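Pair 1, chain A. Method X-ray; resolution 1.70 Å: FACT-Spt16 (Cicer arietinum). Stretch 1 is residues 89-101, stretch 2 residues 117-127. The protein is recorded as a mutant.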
# COMPACT_ATOMS: atom_id res chain seq x y z
N PHE A 89 18.04 -14.23 8.01
CA PHE A 89 17.98 -15.47 7.26
C PHE A 89 19.35 -15.80 6.72
O PHE A 89 20.01 -14.94 6.14
CB PHE A 89 17.02 -15.33 6.08
CG PHE A 89 15.64 -14.94 6.48
CD1 PHE A 89 15.27 -13.60 6.55
CD2 PHE A 89 14.70 -15.91 6.79
CE1 PHE A 89 13.99 -13.23 6.93
CE2 PHE A 89 13.42 -15.56 7.17
CZ PHE A 89 13.06 -14.22 7.24
N THR A 90 19.80 -17.04 6.92
CA THR A 90 21.01 -17.53 6.27
C THR A 90 20.65 -18.80 5.51
O THR A 90 19.50 -19.24 5.54
CB THR A 90 22.16 -17.82 7.27
OG1 THR A 90 21.92 -19.05 7.97
CG2 THR A 90 22.33 -16.70 8.28
N LYS A 91 21.62 -19.40 4.83
CA LYS A 91 21.36 -20.61 4.06
C LYS A 91 20.77 -21.74 4.91
O LYS A 91 19.87 -22.45 4.47
CB LYS A 91 22.64 -21.09 3.36
CG LYS A 91 22.41 -22.18 2.32
CD LYS A 91 23.50 -22.18 1.26
CE LYS A 91 22.92 -22.34 -0.14
NZ LYS A 91 23.55 -21.41 -1.13
N LYS A 92 21.26 -21.88 6.14
CA LYS A 92 20.91 -23.03 6.97
C LYS A 92 20.24 -22.67 8.29
O LYS A 92 19.80 -23.55 9.02
CB LYS A 92 22.15 -23.88 7.24
CG LYS A 92 22.85 -24.35 5.98
CD LYS A 92 21.90 -25.16 5.11
CE LYS A 92 21.47 -26.44 5.82
NZ LYS A 92 20.34 -27.11 5.11
N GLN A 93 20.18 -21.38 8.60
CA GLN A 93 19.61 -20.93 9.87
C GLN A 93 18.76 -19.68 9.72
O GLN A 93 18.92 -18.92 8.76
CB GLN A 93 20.72 -20.64 10.89
CG GLN A 93 21.67 -21.79 11.16
CD GLN A 93 22.71 -21.44 12.20
OE1 GLN A 93 23.46 -20.48 12.05
NE2 GLN A 93 22.76 -22.23 13.27
N ILE A 94 17.85 -19.47 10.66
CA ILE A 94 17.16 -18.18 10.80
C ILE A 94 17.37 -17.73 12.23
O ILE A 94 16.96 -18.42 13.15
CB ILE A 94 15.66 -18.30 10.52
CG1 ILE A 94 15.42 -18.84 9.11
CG2 ILE A 94 14.98 -16.93 10.66
CD1 ILE A 94 13.96 -18.96 8.72
N HIS A 95 18.01 -16.58 12.42
CA HIS A 95 18.25 -16.06 13.76
C HIS A 95 17.23 -14.99 14.08
O HIS A 95 16.94 -14.14 13.26
CB HIS A 95 19.66 -15.50 13.85
CG HIS A 95 20.73 -16.53 13.74
ND1 HIS A 95 21.35 -17.08 14.84
CD2 HIS A 95 21.29 -17.12 12.66
CE1 HIS A 95 22.25 -17.97 14.44
NE2 HIS A 95 22.23 -18.01 13.11
N VAL A 96 16.66 -15.05 15.28
CA VAL A 96 15.70 -14.06 15.71
C VAL A 96 16.16 -13.48 17.03
O VAL A 96 16.53 -14.23 17.93
CB VAL A 96 14.30 -14.68 15.89
CG1 VAL A 96 13.28 -13.61 16.24
CG2 VAL A 96 13.86 -15.41 14.61
N LEU A 97 16.19 -12.15 17.14
CA LEU A 97 16.49 -11.48 18.40
C LEU A 97 15.21 -10.79 18.83
O LEU A 97 14.72 -9.90 18.13
CB LEU A 97 17.61 -10.45 18.22
CG LEU A 97 18.00 -9.63 19.45
CD1 LEU A 97 18.26 -10.53 20.63
CD2 LEU A 97 19.22 -8.79 19.15
N CYS A 98 14.65 -11.20 19.97
CA CYS A 98 13.32 -10.74 20.38
C CYS A 98 13.10 -10.98 21.86
O CYS A 98 13.94 -11.57 22.53
CB CYS A 98 12.24 -11.48 19.58
SG CYS A 98 12.20 -13.27 19.85
N SER A 99 11.95 -10.54 22.36
CA SER A 99 11.57 -10.75 23.76
C SER A 99 11.32 -12.23 24.06
O SER A 99 11.09 -13.02 23.15
CB SER A 99 10.31 -9.95 24.07
OG SER A 99 9.20 -10.49 23.38
N GLN A 100 11.36 -12.60 25.34
CA GLN A 100 11.05 -13.96 25.74
C GLN A 100 9.66 -14.37 25.25
O GLN A 100 9.46 -15.49 24.76
CB GLN A 100 11.14 -14.12 27.26
CG GLN A 100 10.63 -15.46 27.77
CD GLN A 100 11.43 -16.63 27.24
OE1 GLN A 100 12.62 -16.76 27.51
NE2 GLN A 100 10.77 -17.50 26.48
N LYS A 101 8.70 -13.45 25.36
CA LYS A 101 7.32 -13.73 24.98
C LYS A 101 7.20 -14.09 23.50
O LYS A 101 6.49 -15.04 23.14
CB LYS A 101 6.43 -12.53 25.30
N VAL A 117 12.48 -25.85 4.48
CA VAL A 117 13.66 -25.37 3.76
C VAL A 117 14.98 -25.87 4.35
O VAL A 117 16.06 -25.44 3.93
CB VAL A 117 13.71 -23.83 3.65
CG1 VAL A 117 12.62 -23.34 2.73
CG2 VAL A 117 13.56 -23.19 5.02
N GLY A 118 14.90 -26.76 5.33
CA GLY A 118 16.09 -27.34 5.93
C GLY A 118 16.84 -26.38 6.84
O GLY A 118 18.05 -26.56 7.07
N VAL A 119 16.15 -25.37 7.37
CA VAL A 119 16.83 -24.40 8.24
C VAL A 119 16.55 -24.58 9.73
O VAL A 119 15.49 -25.05 10.14
CB VAL A 119 16.52 -22.94 7.84
CG1 VAL A 119 16.87 -22.70 6.38
CG2 VAL A 119 15.07 -22.58 8.13
N GLU A 120 17.54 -24.19 10.53
CA GLU A 120 17.44 -24.23 11.98
C GLU A 120 17.12 -22.83 12.49
O GLU A 120 17.88 -21.90 12.29
CB GLU A 120 18.78 -24.69 12.54
CG GLU A 120 18.84 -24.89 14.03
CD GLU A 120 20.24 -25.21 14.50
OE1 GLU A 120 21.18 -25.10 13.68
OE2 GLU A 120 20.41 -25.57 15.69
N ILE A 121 15.97 -22.69 13.15
CA ILE A 121 15.64 -21.43 13.80
C ILE A 121 16.34 -21.29 15.14
O ILE A 121 16.24 -22.17 16.00
CB ILE A 121 14.13 -21.29 13.98
CG1 ILE A 121 13.49 -21.14 12.61
CG2 ILE A 121 13.80 -20.11 14.87
CD1 ILE A 121 12.03 -20.90 12.65
N ILE A 122 17.06 -20.19 15.32
CA ILE A 122 17.81 -19.96 16.55
C ILE A 122 17.23 -18.73 17.23
O ILE A 122 17.27 -17.65 16.66
CB ILE A 122 19.29 -19.72 16.25
CG1 ILE A 122 19.87 -20.91 15.49
CG2 ILE A 122 20.07 -19.48 17.55
CD1 ILE A 122 19.75 -22.22 16.24
N LEU A 123 16.71 -18.90 18.44
CA LEU A 123 16.06 -17.78 19.11
C LEU A 123 16.99 -17.16 20.14
O LEU A 123 17.46 -17.83 21.06
CB LEU A 123 14.74 -18.24 19.75
CG LEU A 123 13.72 -18.78 18.75
CD1 LEU A 123 12.51 -19.34 19.46
CD2 LEU A 123 13.31 -17.69 17.78
N HIS A 124 17.27 -15.87 19.97
CA HIS A 124 18.10 -15.14 20.91
C HIS A 124 17.19 -14.24 21.74
O HIS A 124 16.64 -13.27 21.22
CB HIS A 124 19.13 -14.29 20.15
CG HIS A 124 19.94 -15.06 19.16
ND1 HIS A 124 21.20 -15.54 19.45
CD2 HIS A 124 19.67 -15.44 17.89
CE1 HIS A 124 21.67 -16.18 18.40
NE2 HIS A 124 20.77 -16.14 17.44
N VAL A 125 17.02 -14.56 23.01
CA VAL A 125 16.08 -13.83 23.87
C VAL A 125 16.72 -12.59 24.47
O VAL A 125 17.75 -12.69 25.16
CB VAL A 125 15.58 -14.71 25.03
CG1 VAL A 125 14.71 -13.89 25.98
CG2 VAL A 125 14.82 -15.92 24.51
N LYS A 126 16.12 -11.43 24.22
CA LYS A 126 16.60 -10.18 24.81
C LYS A 126 15.80 -9.78 26.05
O LYS A 126 14.58 -9.60 25.98
CB LYS A 126 16.54 -9.03 23.79
CG LYS A 126 17.25 -7.76 24.27
CD LYS A 126 16.87 -6.56 23.42
CE LYS A 126 15.49 -6.05 23.79
NZ LYS A 126 15.44 -5.46 25.16
N PRO A 127 16.50 -9.64 27.18
CA PRO A 127 15.93 -9.08 28.42
C PRO A 127 15.41 -7.68 28.16
O PRO A 127 15.99 -6.97 27.33
CB PRO A 127 17.14 -9.03 29.36
CG PRO A 127 18.11 -10.03 28.81
CD PRO A 127 17.92 -9.99 27.32
O HOH W 1 12.50 -10.91 27.23

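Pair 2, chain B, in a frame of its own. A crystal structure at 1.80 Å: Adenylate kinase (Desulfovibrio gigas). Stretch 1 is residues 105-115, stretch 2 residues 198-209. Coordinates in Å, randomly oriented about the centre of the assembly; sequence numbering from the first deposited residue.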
# COMPACT_ATOMS: atom_id res chain seq x y z
N LYS B 105 27.41 8.92 32.64
CA LYS B 105 27.59 7.49 32.93
C LYS B 105 26.54 6.63 32.30
O LYS B 105 25.35 6.95 32.33
CB LYS B 105 27.62 7.20 34.45
CG LYS B 105 28.93 7.62 35.13
CD LYS B 105 30.19 6.90 34.52
CE LYS B 105 31.21 6.39 35.53
NZ LYS B 105 32.14 7.53 35.89
N ILE B 106 26.97 5.52 31.74
CA ILE B 106 26.03 4.47 31.29
C ILE B 106 25.68 3.58 32.50
O ILE B 106 26.58 3.21 33.30
CB ILE B 106 26.70 3.56 30.25
CG1 ILE B 106 27.00 4.32 28.95
CG2 ILE B 106 25.77 2.34 29.90
CD1 ILE B 106 28.24 3.64 28.15
N ASN B 107 24.39 3.26 32.64
CA ASN B 107 23.93 2.44 33.77
C ASN B 107 23.54 1.06 33.29
O ASN B 107 23.76 0.09 33.99
CB ASN B 107 22.74 3.10 34.51
CG ASN B 107 23.12 4.44 35.12
OD1 ASN B 107 23.94 4.51 36.02
ND2 ASN B 107 22.61 5.52 34.56
N PHE B 108 22.95 0.94 32.10
CA PHE B 108 22.54 -0.33 31.57
C PHE B 108 22.73 -0.36 30.06
O PHE B 108 22.50 0.64 29.38
CB PHE B 108 21.04 -0.56 31.86
CG PHE B 108 20.73 -0.71 33.36
CD1 PHE B 108 20.31 0.38 34.13
CD2 PHE B 108 20.88 -1.95 33.98
CE1 PHE B 108 20.02 0.24 35.50
CE2 PHE B 108 20.62 -2.11 35.40
CZ PHE B 108 20.18 -1.01 36.15
N VAL B 109 23.01 -1.54 29.52
CA VAL B 109 22.95 -1.68 28.06
C VAL B 109 22.08 -2.87 27.85
O VAL B 109 22.31 -3.96 28.45
CB VAL B 109 24.39 -1.93 27.42
CG1 VAL B 109 24.30 -2.38 25.93
CG2 VAL B 109 25.23 -0.71 27.58
N ILE B 110 21.05 -2.70 27.03
CA ILE B 110 20.12 -3.83 26.75
C ILE B 110 20.34 -4.37 25.32
O ILE B 110 20.36 -3.59 24.36
CB ILE B 110 18.69 -3.34 26.86
CG1 ILE B 110 18.38 -2.96 28.33
CG2 ILE B 110 17.64 -4.44 26.38
CD1 ILE B 110 17.02 -2.20 28.50
N GLU B 111 20.43 -5.68 25.17
CA GLU B 111 20.52 -6.23 23.83
C GLU B 111 19.40 -7.24 23.69
O GLU B 111 19.30 -8.17 24.51
CB GLU B 111 21.89 -6.90 23.59
CG GLU B 111 22.00 -7.54 22.20
CD GLU B 111 23.10 -8.65 22.09
OE1 GLU B 111 23.98 -8.83 22.98
OE2 GLU B 111 23.05 -9.35 21.06
N ILE B 112 18.58 -7.09 22.65
CA ILE B 112 17.57 -8.10 22.34
C ILE B 112 18.18 -9.08 21.31
O ILE B 112 18.60 -8.66 20.23
CB ILE B 112 16.30 -7.48 21.78
CG1 ILE B 112 15.80 -6.40 22.78
CG2 ILE B 112 15.24 -8.64 21.54
CD1 ILE B 112 14.69 -5.56 22.21
N LEU B 113 18.18 -10.38 21.65
CA LEU B 113 18.93 -11.43 20.90
C LEU B 113 17.89 -12.16 20.11
O LEU B 113 16.86 -12.59 20.70
CB LEU B 113 19.52 -12.51 21.86
CG LEU B 113 20.90 -12.12 22.37
CD1 LEU B 113 20.82 -10.96 23.42
CD2 LEU B 113 21.56 -13.35 22.96
N LEU B 114 18.16 -12.35 18.82
CA LEU B 114 17.28 -13.16 17.98
C LEU B 114 18.16 -13.69 16.81
O LEU B 114 18.94 -12.91 16.26
CB LEU B 114 16.16 -12.18 17.45
CG LEU B 114 14.85 -12.69 16.95
CD1 LEU B 114 14.17 -13.21 18.22
CD2 LEU B 114 14.05 -11.61 16.43
N PRO B 115 18.05 -14.98 16.43
CA PRO B 115 18.77 -15.31 15.22
C PRO B 115 18.28 -14.55 13.99
O PRO B 115 17.08 -14.26 13.86
CB PRO B 115 18.57 -16.85 15.05
CG PRO B 115 18.05 -17.35 16.38
CD PRO B 115 17.40 -16.16 17.04
N GLU B 198 33.59 -0.91 33.77
CA GLU B 198 33.03 0.45 33.76
C GLU B 198 31.80 0.61 34.67
O GLU B 198 31.27 1.72 34.81
CB GLU B 198 32.68 0.91 32.32
CG GLU B 198 33.92 0.96 31.39
CD GLU B 198 35.00 1.98 31.83
OE1 GLU B 198 34.64 3.00 32.45
OE2 GLU B 198 36.19 1.82 31.50
N GLY B 199 31.39 -0.47 35.32
CA GLY B 199 30.37 -0.39 36.40
C GLY B 199 28.97 -0.22 35.79
O GLY B 199 28.12 0.44 36.39
N PHE B 200 28.72 -0.79 34.61
CA PHE B 200 27.30 -0.86 34.12
C PHE B 200 26.83 -2.29 33.92
O PHE B 200 27.64 -3.20 33.93
CB PHE B 200 27.02 0.04 32.90
CG PHE B 200 27.85 -0.28 31.63
CD1 PHE B 200 27.47 -1.28 30.77
CD2 PHE B 200 29.01 0.46 31.35
CE1 PHE B 200 28.19 -1.54 29.57
CE2 PHE B 200 29.74 0.27 30.12
CZ PHE B 200 29.33 -0.77 29.23
N VAL B 201 25.52 -2.50 33.82
CA VAL B 201 25.02 -3.84 33.70
C VAL B 201 24.56 -4.11 32.25
O VAL B 201 23.88 -3.30 31.67
CB VAL B 201 23.89 -4.09 34.74
CG1 VAL B 201 23.16 -5.40 34.46
CG2 VAL B 201 24.41 -4.03 36.30
N TYR B 202 24.98 -5.24 31.67
CA TYR B 202 24.63 -5.58 30.30
C TYR B 202 23.52 -6.65 30.36
O TYR B 202 23.71 -7.74 30.96
CB TYR B 202 25.84 -6.16 29.58
CG TYR B 202 25.63 -6.35 28.05
CD1 TYR B 202 25.92 -5.31 27.16
CD2 TYR B 202 25.17 -7.57 27.52
CE1 TYR B 202 25.80 -5.47 25.78
CE2 TYR B 202 24.98 -7.75 26.09
CZ TYR B 202 25.34 -6.69 25.26
OH TYR B 202 25.28 -6.75 23.89
N ILE B 203 22.36 -6.29 29.83
CA ILE B 203 21.18 -7.17 29.94
C ILE B 203 20.94 -7.82 28.56
O ILE B 203 20.89 -7.11 27.57
CB ILE B 203 19.95 -6.37 30.35
CG1 ILE B 203 20.14 -5.83 31.79
CG2 ILE B 203 18.61 -7.31 30.37
CD1 ILE B 203 18.93 -4.92 32.25
N GLU B 204 20.81 -9.16 28.51
CA GLU B 204 20.54 -9.87 27.25
C GLU B 204 19.12 -10.37 27.37
O GLU B 204 18.78 -11.07 28.36
CB GLU B 204 21.47 -11.07 27.15
CG GLU B 204 22.95 -10.71 26.85
CD GLU B 204 23.79 -11.99 26.70
OE1 GLU B 204 23.43 -13.03 27.27
OE2 GLU B 204 24.78 -12.00 25.99
N LEU B 205 18.27 -9.97 26.44
CA LEU B 205 16.88 -10.38 26.40
C LEU B 205 16.69 -11.40 25.28
O LEU B 205 17.08 -11.16 24.13
CB LEU B 205 16.03 -9.13 26.11
CG LEU B 205 15.99 -8.10 27.23
CD1 LEU B 205 15.00 -6.90 26.79
CD2 LEU B 205 15.52 -8.77 28.60
N ASP B 206 16.10 -12.54 25.61
CA ASP B 206 15.81 -13.56 24.58
C ASP B 206 14.57 -13.13 23.84
O ASP B 206 13.45 -13.28 24.35
CB ASP B 206 15.51 -14.92 25.22
CG ASP B 206 14.99 -15.96 24.21
OD1 ASP B 206 15.01 -15.73 22.96
OD2 ASP B 206 14.53 -17.02 24.68
N GLY B 207 14.79 -12.65 22.61
CA GLY B 207 13.74 -12.08 21.76
C GLY B 207 12.68 -13.05 21.28
O GLY B 207 11.67 -12.58 20.77
N GLU B 208 12.85 -14.36 21.46
CA GLU B 208 11.84 -15.36 21.08
C GLU B 208 10.71 -15.57 22.14
O GLU B 208 9.68 -16.15 21.77
CB GLU B 208 12.48 -16.72 20.65
CG GLU B 208 13.49 -16.59 19.44
CD GLU B 208 13.89 -17.89 18.69
OE1 GLU B 208 15.11 -18.26 18.75
OE2 GLU B 208 13.01 -18.52 17.99
N GLY B 209 10.85 -15.07 23.40
CA GLY B 209 9.78 -15.19 24.42
C GLY B 209 8.66 -14.21 24.11
O GLY B 209 8.79 -13.44 23.15
O HOH W 2 29.25 3.44 34.04
O HOH W 3 25.39 -11.05 23.71

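The sharpest difference between the two pairs lies in which face of the sheet carries the polar contact between side chains. In pair 1 it is the face bearing Q93(A), H95(A) and L97(A) with E120(A), I122(A) and H124(A). There the imidazoles of H95(A) and H124(A) meet rim to rim, and ND1 of H95(A) lies 2.8 Å from NE2 of H124(A) in a hydrogen bond. In pair 2 the matching positions, I110(B) and L205(B), are aliphatic: CG2 of I110(B) packs 3.6 Å from CD1 of L205(B). Polarity moves to the other face, where Y202(B) OH donates to E111(B) OE1 at 2.6 Å.

Beneath this exchange lies one backbone design, two adjacent parallel strands whose central residues superpose with an RMSD of 0.4 Å. Backbone hydrogen bonds run in the same alternating order. I94(A) N to E120(A) O, 2.9 Å, has its counterpart in V109(B) N to V201(B) O, also 2.9 Å; I122(A) N to I94(A) O, 2.8 Å, is matched by I203(B) N to V109(B) O, 2.7 Å. These bonds use main-chain atoms alone, and the same ladder is found here with different side chains on both faces.

The polar face of pair 1 is a small network. H95(A) NE2 donates to Q93(A) OE1 at 3.0 Å, so both ring nitrogens are engaged, while Q93(A) NE2 makes a weak bond to E120(A) OE1 at 3.3 Å. At the positions of Q93(A) and E120(A), pair 2 has F108(B) and V201(B), in apolar contact through CD2 and CB at 3.8 Å.

On the other face, V96(A) CB packs 3.7 Å from L123(A) CD2. The equivalent residues in pair 2 are E111(B) and E204(B), like charges whose OE1 and OE2, respectively, stand 4.4 Å apart. A water between them donates to both, at 2.7 Å from E111(B) OE1 and 2.5 Å from E204(B) OE2, so the carboxylates share a donor rather than meeting directly.

Just before the second strand, V119(A) and F200(B) fill the same place at different scales. V119(A) CG2 reaches I94(A) CD1 at 3.8 Å; the larger F200(B) touches V109(B) CG2 through CE1 at 3.7 Å and also receives I106(B) CG2 over one ring face, 4.1 Å from its centroid. At the far end, K126(A) matches G207(B), where an ideal CB would clash with L113(B) O and L114(B) CD1. The general principle is that a shared ladder of backbone hydrogen bonds sets the spacing, and each face is packed with polar or apolar groups.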